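Local coordinates for tRNA (guanine(26)-N(2))-dimethyltransferase (Pyrococcus horikoshii, PDB 2DUL), which probably uses S-adenosyl-L-methionine to place two methyl groups on the exocyclic nitrogen of guanine 26 in tRNA, at residues A121-L124 / M125-H129; F146-T149 / A150-A154; D78-E81 / D82-E85. All blocks are in the same frame, centred on the assembly; numbering follows the deposited sequence.

Interaction 1: residues A121-L124 / M125-H129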
loop_
_atom_site.group_PDB
_atom_site.type_symbol
_atom_site.label_atom_id
_atom_site.label_comp_id
_atom_site.label_asym_id
_atom_site.label_seq_id
_atom_site.Cartn_x
_atom_site.Cartn_y
_atom_site.Cartn_z
ATOM N N ALA A 121 -8.035 10.443 -14.867
ATOM C CA ALA A 121 -6.701 9.900 -14.615
ATOM C C ALA A 121 -6.258 8.924 -15.705
ATOM O O ALA A 121 -5.088 8.909 -16.089
ATOM C CB ALA A 121 -6.664 9.214 -13.258
ATOM N N ASN A 122 -7.186 8.104 -16.196
ATOM C CA ASN A 122 -6.856 7.146 -17.248
ATOM C C ASN A 122 -6.437 7.847 -18.538
ATOM O O ASN A 122 -5.556 7.367 -19.256
ATOM C CB ASN A 122 -8.040 6.213 -17.542
ATOM C CG ASN A 122 -8.075 4.999 -16.622
ATOM O OD1 ASN A 122 -7.032 4.447 -16.261
ATOM N ND2 ASN A 122 -9.280 4.564 -16.255
ATOM N N ARG A 123 -7.060 8.984 -18.835
ATOM C CA ARG A 123 -6.715 9.717 -20.046
ATOM C C ARG A 123 -5.335 10.348 -19.892
ATOM O O ARG A 123 -4.509 10.277 -20.805
ATOM C CB ARG A 123 -7.766 10.790 -20.345
ATOM C CG ARG A 123 -7.556 11.507 -21.675
ATOM C CD ARG A 123 -8.804 12.289 -22.065
ATOM N NE ARG A 123 -8.633 13.061 -23.294
ATOM C CZ ARG A 123 -7.953 14.201 -23.379
ATOM N NH1 ARG A 123 -7.374 14.711 -22.301
ATOM N NH2 ARG A 123 -7.853 14.834 -24.541
ATOM N N LEU A 124 -5.078 10.952 -18.736
ATOM C CA LEU A 124 -3.771 11.561 -18.501
ATOM C C LEU A 124 -2.648 10.518 -18.560
ATOM O O LEU A 124 -1.635 10.725 -19.230
ATOM C CB LEU A 124 -3.736 12.275 -17.143
ATOM C CG LEU A 124 -2.380 12.880 -16.752
ATOM C CD1 LEU A 124 -1.894 13.849 -17.828
ATOM C CD2 LEU A 124 -2.515 13.589 -15.423
ATOM N N MET A 125 -2.825 9.394 -17.870
ATOM C CA MET A 125 -1.796 8.355 -17.868
ATOM C C MET A 125 -1.586 7.726 -19.246
ATOM O O MET A 125 -0.468 7.318 -19.584
ATOM C CB MET A 125 -2.124 7.284 -16.818
ATOM C CG MET A 125 -2.039 7.817 -15.385
ATOM S SD MET A 125 -2.157 6.532 -14.129
ATOM C CE MET A 125 -3.908 6.039 -14.293
ATOM N N ALA A 126 -2.648 7.656 -20.046
ATOM C CA ALA A 126 -2.542 7.104 -21.397
ATOM C C ALA A 126 -1.716 8.053 -22.264
ATOM O O ALA A 126 -1.012 7.624 -23.186
ATOM C CB ALA A 126 -3.928 6.914 -22.003
ATOM N N GLU A 127 -1.811 9.347 -21.972
ATOM C CA GLU A 127 -1.064 10.358 -22.713
ATOM C C GLU A 127 0.420 10.341 -22.321
ATOM O O GLU A 127 1.288 10.656 -23.137
ATOM C CB GLU A 127 -1.652 11.751 -22.450
ATOM C CG GLU A 127 -3.122 11.880 -22.841
ATOM C CD GLU A 127 -3.673 13.287 -22.658
ATOM O OE1 GLU A 127 -3.532 13.857 -21.554
ATOM O OE2 GLU A 127 -4.261 13.822 -23.625
ATOM N N ARG A 128 0.707 9.969 -21.076
ATOM C CA ARG A 128 2.081 9.920 -20.572
ATOM C C ARG A 128 2.562 8.471 -20.440
ATOM O O ARG A 128 2.710 7.943 -19.334
ATOM C CB ARG A 128 2.155 10.610 -19.205
ATOM C CG ARG A 128 1.764 12.088 -19.188
ATOM C CD ARG A 128 2.854 12.986 -19.767
ATOM N NE ARG A 128 2.778 13.096 -21.219
ATOM C CZ ARG A 128 3.755 12.749 -22.049
ATOM N NH1 ARG A 128 4.892 12.262 -21.575
ATOM N NH2 ARG A 128 3.596 12.893 -23.355
ATOM N N HIS A 129 2.808 7.838 -21.582
ATOM C CA HIS A 129 3.254 6.451 -21.639
ATOM C C HIS A 129 4.708 6.311 -21.183
ATOM O O HIS A 129 5.572 7.062 -21.639
ATOM C CB HIS A 129 3.096 5.947 -23.079
ATOM C CG HIS A 129 3.410 4.496 -23.259
ATOM N ND1 HIS A 129 2.688 3.495 -22.646
ATOM C CD2 HIS A 129 4.363 3.877 -23.995
ATOM C CE1 HIS A 129 3.182 2.322 -22.996
ATOM N NE2 HIS A 129 4.199 2.525 -23.814
#
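R123 and E127 meet one turn apart on the outer side of the short helix 121-127, and A121 and M125 on its buried side. The helix follows strand 113-118 in the Rossmann-like fold of class I methyltransferases. R123 NH1 stands 3.5 Å from E127 OE2, but the carboxylate oxygen lies over one face of the guanidinium, offset toward its rim, with the two planes 54° apart. No N-H points at it, so this salt bridge rests on charge alone. The first torsion of E127 sets CG opposite its own carbonyl carbon, bringing the chain back beside R123 O before it runs out to the guanidinium. On the buried side, M125 bends at its last torsion (chi3 -70°), so that CE curls back to 4.3 Å from A121 CB and also lies near N122 OD1. The backbone bond between the same two residues, M125 N to A121 O, is short and nearly straight (2.9 Å, 170°).

Further out, R123 NH1 has its stronger partner in D119, just before the helix, with which it forms a salt bridge. N122 is gripped at both ends of its amide, ND2 by E145 O and OD1 by T149 OG1, which links the first turn to helix 144-153. A121 itself is predicted to bind S-adenosyl-L-methionine, and its side chain and that of L124 pack on strand 73-78. At the far end the helix unwinds: R128 is the first residue to leave helical geometry, yet R128 N still donates to L124 O at 3.1 Å.

Interaction 2: residues F146-T149 / A150-A154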
loop_
_atom_site.group_PDB
_atom_site.type_symbol
_atom_site.label_atom_id
_atom_site.label_comp_id
_atom_site.label_asym_id
_atom_site.label_seq_id
_atom_site.Cartn_x
_atom_site.Cartn_y
_atom_site.Cartn_z
ATOM N N PHE A 146 -8.069 1.969 -12.680
ATOM C CA PHE A 146 -6.903 2.759 -13.089
ATOM C C PHE A 146 -5.580 1.983 -13.134
ATOM O O PHE A 146 -4.579 2.486 -13.654
ATOM C CB PHE A 146 -6.704 3.945 -12.129
ATOM C CG PHE A 146 -7.913 4.831 -11.981
ATOM C CD1 PHE A 146 -8.315 5.668 -13.022
ATOM C CD2 PHE A 146 -8.650 4.825 -10.802
ATOM C CE1 PHE A 146 -9.436 6.486 -12.890
ATOM C CE2 PHE A 146 -9.778 5.641 -10.656
ATOM C CZ PHE A 146 -10.172 6.472 -11.701
ATOM N N LEU A 147 -5.575 0.773 -12.583
ATOM C CA LEU A 147 -4.357 -0.025 -12.506
ATOM C C LEU A 147 -3.652 -0.372 -13.811
ATOM O O LEU A 147 -2.428 -0.221 -13.915
ATOM C CB LEU A 147 -4.624 -1.322 -11.740
ATOM C CG LEU A 147 -3.407 -2.250 -11.622
ATOM C CD1 LEU A 147 -2.321 -1.575 -10.790
ATOM C CD2 LEU A 147 -3.820 -3.576 -10.978
ATOM N N ASP A 148 -4.402 -0.847 -14.802
ATOM C CA ASP A 148 -3.766 -1.236 -16.057
ATOM C C ASP A 148 -3.074 -0.067 -16.747
ATOM O O ASP A 148 -1.958 -0.208 -17.258
ATOM C CB ASP A 148 -4.776 -1.878 -17.009
ATOM C CG ASP A 148 -4.096 -2.554 -18.189
ATOM O OD1 ASP A 148 -3.301 -3.488 -17.954
ATOM O OD2 ASP A 148 -4.347 -2.152 -19.342
ATOM N N THR A 149 -3.720 1.091 -16.757
ATOM C CA THR A 149 -3.125 2.258 -17.395
ATOM C C THR A 149 -1.916 2.755 -16.603
ATOM O O THR A 149 -0.920 3.186 -17.186
ATOM C CB THR A 149 -4.157 3.394 -17.560
ATOM O OG1 THR A 149 -5.302 2.892 -18.263
ATOM C CG2 THR A 149 -3.561 4.553 -18.372
ATOM N N ALA A 150 -1.985 2.690 -15.275
ATOM C CA ALA A 150 -0.852 3.131 -14.471
ATOM C C ALA A 150 0.360 2.253 -14.785
ATOM O O ALA A 150 1.496 2.728 -14.799
ATOM C CB ALA A 150 -1.186 3.050 -12.985
ATOM N N LEU A 151 0.109 0.973 -15.043
ATOM C CA LEU A 151 1.179 0.032 -15.347
ATOM C C LEU A 151 1.839 0.315 -16.694
ATOM O O LEU A 151 2.914 -0.214 -16.982
ATOM C CB LEU A 151 0.649 -1.404 -15.304
ATOM C CG LEU A 151 0.461 -1.956 -13.891
ATOM C CD1 LEU A 151 -0.342 -3.251 -13.930
ATOM C CD2 LEU A 151 1.836 -2.192 -13.256
ATOM N N ARG A 152 1.195 1.145 -17.514
ATOM C CA ARG A 152 1.744 1.526 -18.811
ATOM C C ARG A 152 2.348 2.935 -18.745
ATOM O O ARG A 152 3.257 3.263 -19.505
ATOM C CB ARG A 152 0.658 1.476 -19.899
ATOM C CG ARG A 152 0.373 0.078 -20.442
ATOM C CD ARG A 152 -0.710 0.077 -21.521
ATOM N NE ARG A 152 -2.050 0.016 -20.941
ATOM C CZ ARG A 152 -2.920 1.019 -20.922
ATOM N NH1 ARG A 152 -2.613 2.192 -21.459
ATOM N NH2 ARG A 152 -4.099 0.851 -20.338
ATOM N N SER A 153 1.839 3.756 -17.828
ATOM C CA SER A 153 2.305 5.132 -17.650
ATOM C C SER A 153 3.604 5.230 -16.834
ATOM O O SER A 153 4.414 6.136 -17.047
ATOM C CB SER A 153 1.209 5.962 -16.971
ATOM O OG SER A 153 1.558 7.339 -16.902
ATOM N N ALA A 154 3.797 4.317 -15.888
ATOM C CA ALA A 154 5.020 4.316 -15.087
ATOM C C ALA A 154 6.144 3.781 -15.979
ATOM O O ALA A 154 5.871 3.064 -16.935
ATOM C CB ALA A 154 4.854 3.404 -13.874
#
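The C-terminal turn of helix 144-153 is clasped by R152, whose guanidinium meets D148 at its edge and folds over T149. R152 NH2 donates to D148 OD2 at 3.2 Å, a fairly straight bond (163°) within a salt bridge. The oxygen sits at the guanidinium edge, in its plane, while the donor comes from above the carboxylate plane. The same NH2 makes a weak bond to T149 OG1 (3.1 Å), and T149 CA lies under one guanidinium face. A bend at chi3 (-85°) turns the arginine back along the helix. In the Rossmann-like fold this helix packs on strand 132-137, with A150 facing L137; helix 192-209 also packs on it, where L147 and L151 touch Y207. These two leucines also meet each other, L147 CG to L151 CD1 at 4.0 Å. D148 OD1 is held by K210 and Y211, R152 NE also bonds to Y211 OH, and T149 OG1 has its main partner in N122. A leucine in place of R152 would probably leave D148 OD2 without its cationic mate and Y211 OH without its bond from NE. T149 O takes two donors, R152 N from above its plane and S153 N (2.9 Å) nearly along the C=O axis.

Interaction 3: residues D78-E81 / D82-E85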
loop_
_atom_site.group_PDB
_atom_site.type_symbol
_atom_site.label_atom_id
_atom_site.label_comp_id
_atom_site.label_asym_id
_atom_site.label_seq_id
_atom_site.Cartn_x
_atom_site.Cartn_y
_atom_site.Cartn_z
ATOM N N ASP A 78 -7.020 15.697 -11.537
ATOM C CA ASP A 78 -8.363 15.431 -11.028
ATOM C C ASP A 78 -9.372 15.729 -12.130
ATOM O O ASP A 78 -9.236 16.706 -12.869
ATOM C CB ASP A 78 -8.683 16.273 -9.792
ATOM C CG ASP A 78 -9.783 15.649 -8.943
ATOM O OD1 ASP A 78 -9.461 15.061 -7.888
ATOM O OD2 ASP A 78 -10.966 15.726 -9.341
ATOM N N ILE A 79 -10.389 14.887 -12.235
ATOM C CA ILE A 79 -11.405 15.054 -13.260
ATOM C C ILE A 79 -12.410 16.156 -12.916
ATOM O O ILE A 79 -13.089 16.682 -13.796
ATOM C CB ILE A 79 -12.162 13.723 -13.486
ATOM C CG1 ILE A 79 -13.050 13.824 -14.728
ATOM C CG2 ILE A 79 -12.991 13.388 -12.257
ATOM C CD1 ILE A 79 -13.754 12.531 -15.075
ATOM N N SER A 80 -12.495 16.508 -11.638
ATOM C CA SER A 80 -13.432 17.535 -11.185
ATOM C C SER A 80 -12.961 18.969 -11.391
ATOM O O SER A 80 -11.837 19.322 -11.035
ATOM C CB SER A 80 -13.754 17.330 -9.705
ATOM O OG SER A 80 -14.433 18.460 -9.178
ATOM N N GLU A 81 -13.839 19.792 -11.960
ATOM C CA GLU A 81 -13.552 21.204 -12.206
ATOM C C GLU A 81 -13.296 21.944 -10.892
ATOM O O GLU A 81 -12.393 22.779 -10.804
ATOM C CB GLU A 81 -14.733 21.860 -12.931
ATOM C CG GLU A 81 -14.620 23.371 -13.099
ATOM C CD GLU A 81 -13.727 23.775 -14.257
ATOM O OE1 GLU A 81 -12.523 23.440 -14.239
ATOM O OE2 GLU A 81 -14.236 24.432 -15.190
ATOM N N ASP A 82 -14.107 21.648 -9.879
ATOM C CA ASP A 82 -13.958 22.277 -8.571
ATOM C C ASP A 82 -12.608 21.915 -7.967
ATOM O O ASP A 82 -11.920 22.765 -7.404
ATOM C CB ASP A 82 -15.071 21.822 -7.625
ATOM C CG ASP A 82 -16.419 22.423 -7.974
ATOM O OD1 ASP A 82 -17.406 22.105 -7.278
ATOM O OD2 ASP A 82 -16.491 23.215 -8.938
ATOM N N ALA A 83 -12.236 20.644 -8.081
ATOM C CA ALA A 83 -10.960 20.190 -7.547
ATOM C C ALA A 83 -9.825 20.884 -8.292
ATOM O O ALA A 83 -8.874 21.372 -7.680
ATOM C CB ALA A 83 -10.840 18.678 -7.688
ATOM N N TYR A 84 -9.938 20.939 -9.615
ATOM C CA TYR A 84 -8.918 21.579 -10.445
ATOM C C TYR A 84 -8.702 23.039 -10.033
ATOM O O TYR A 84 -7.566 23.492 -9.878
ATOM C CB TYR A 84 -9.325 21.512 -11.920
ATOM C CG TYR A 84 -8.362 22.212 -12.855
ATOM C CD1 TYR A 84 -7.061 21.734 -13.038
ATOM C CD2 TYR A 84 -8.750 23.350 -13.559
ATOM C CE1 TYR A 84 -6.171 22.376 -13.908
ATOM C CE2 TYR A 84 -7.870 24.003 -14.430
ATOM C CZ TYR A 84 -6.582 23.508 -14.600
ATOM O OH TYR A 84 -5.717 24.136 -15.473
ATOM N N GLU A 85 -9.795 23.775 -9.860
ATOM C CA GLU A 85 -9.700 25.175 -9.457
ATOM C C GLU A 85 -9.015 25.309 -8.098
ATOM O O GLU A 85 -8.191 26.201 -7.892
ATOM C CB GLU A 85 -11.093 25.808 -9.387
ATOM C CG GLU A 85 -11.756 26.012 -10.742
ATOM C CD GLU A 85 -10.948 26.914 -11.657
ATOM O OE1 GLU A 85 -10.572 28.027 -11.225
ATOM O OE2 GLU A 85 -10.689 26.510 -12.811
#
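This is a helix N-cap joined to an Asx turn, at the point where strand 73-78 of the Rossmann-like methyltransferase fold gives way to helix 81-94. S80 is the capping residue: S80 OG accepts from A83 N at 3.3 Å, in a nearly straight line (168°). With OG swung opposite the backbone N (chi1 168°), the hydroxyl is turned in toward the N-H of A83. D78 fixes the approach to the cap, its OD2 taking S80 N at 2.9 Å through the anti lone pair. The A83 methyl packs against the same carboxylate, OD2 of D78 coming 3.4 Å from A83 CB. D78 OD1 is bound by A57 N, leaving the group held at both oxygens. D78 is predicted to bind S-adenosyl-L-methionine, consistent with the acidic residue that class I methyltransferases commonly carry at the C-terminal end of the second strand of the Rossmann-like fold.

The helix proper starts with Y84 N to S80 O, 2.9 Å, followed by E85 N to E81 O. Y84 runs off toward strand 113-118, where its ring meets H118, and its OH bonds to E101. E81 and E85 lie side by side and point the same way, their carboxylate planes at right angles. That proximity of like charges is probably eased by K88, which forms a salt bridge with E85 OE2; E81 OE1 remains 3.9 Å from that oxygen, and approaches Y84 CD2 at 3.8 Å.

From the N terminus the contacts come in series, interaction 3, then 1, then 2; each closes a local turn before the next opens, and none nests or crosses. Interaction 3 starts the helix after strand 73-78, interaction 1 spans the short helix after strand 113-118, and interaction 2 ends the helix after strand 132-137. Interactions 1 and 2, with centres 8 Å apart, touch directly: R128 O is 2.8 Å from S153 OG, probably a hydrogen bond, tying the ends of the two helices together. Interaction 3 stays apart, its nearest atoms about 5 Å from interaction 1, but D78 and A121 both belong to the predicted S-adenosyl-L-methionine site.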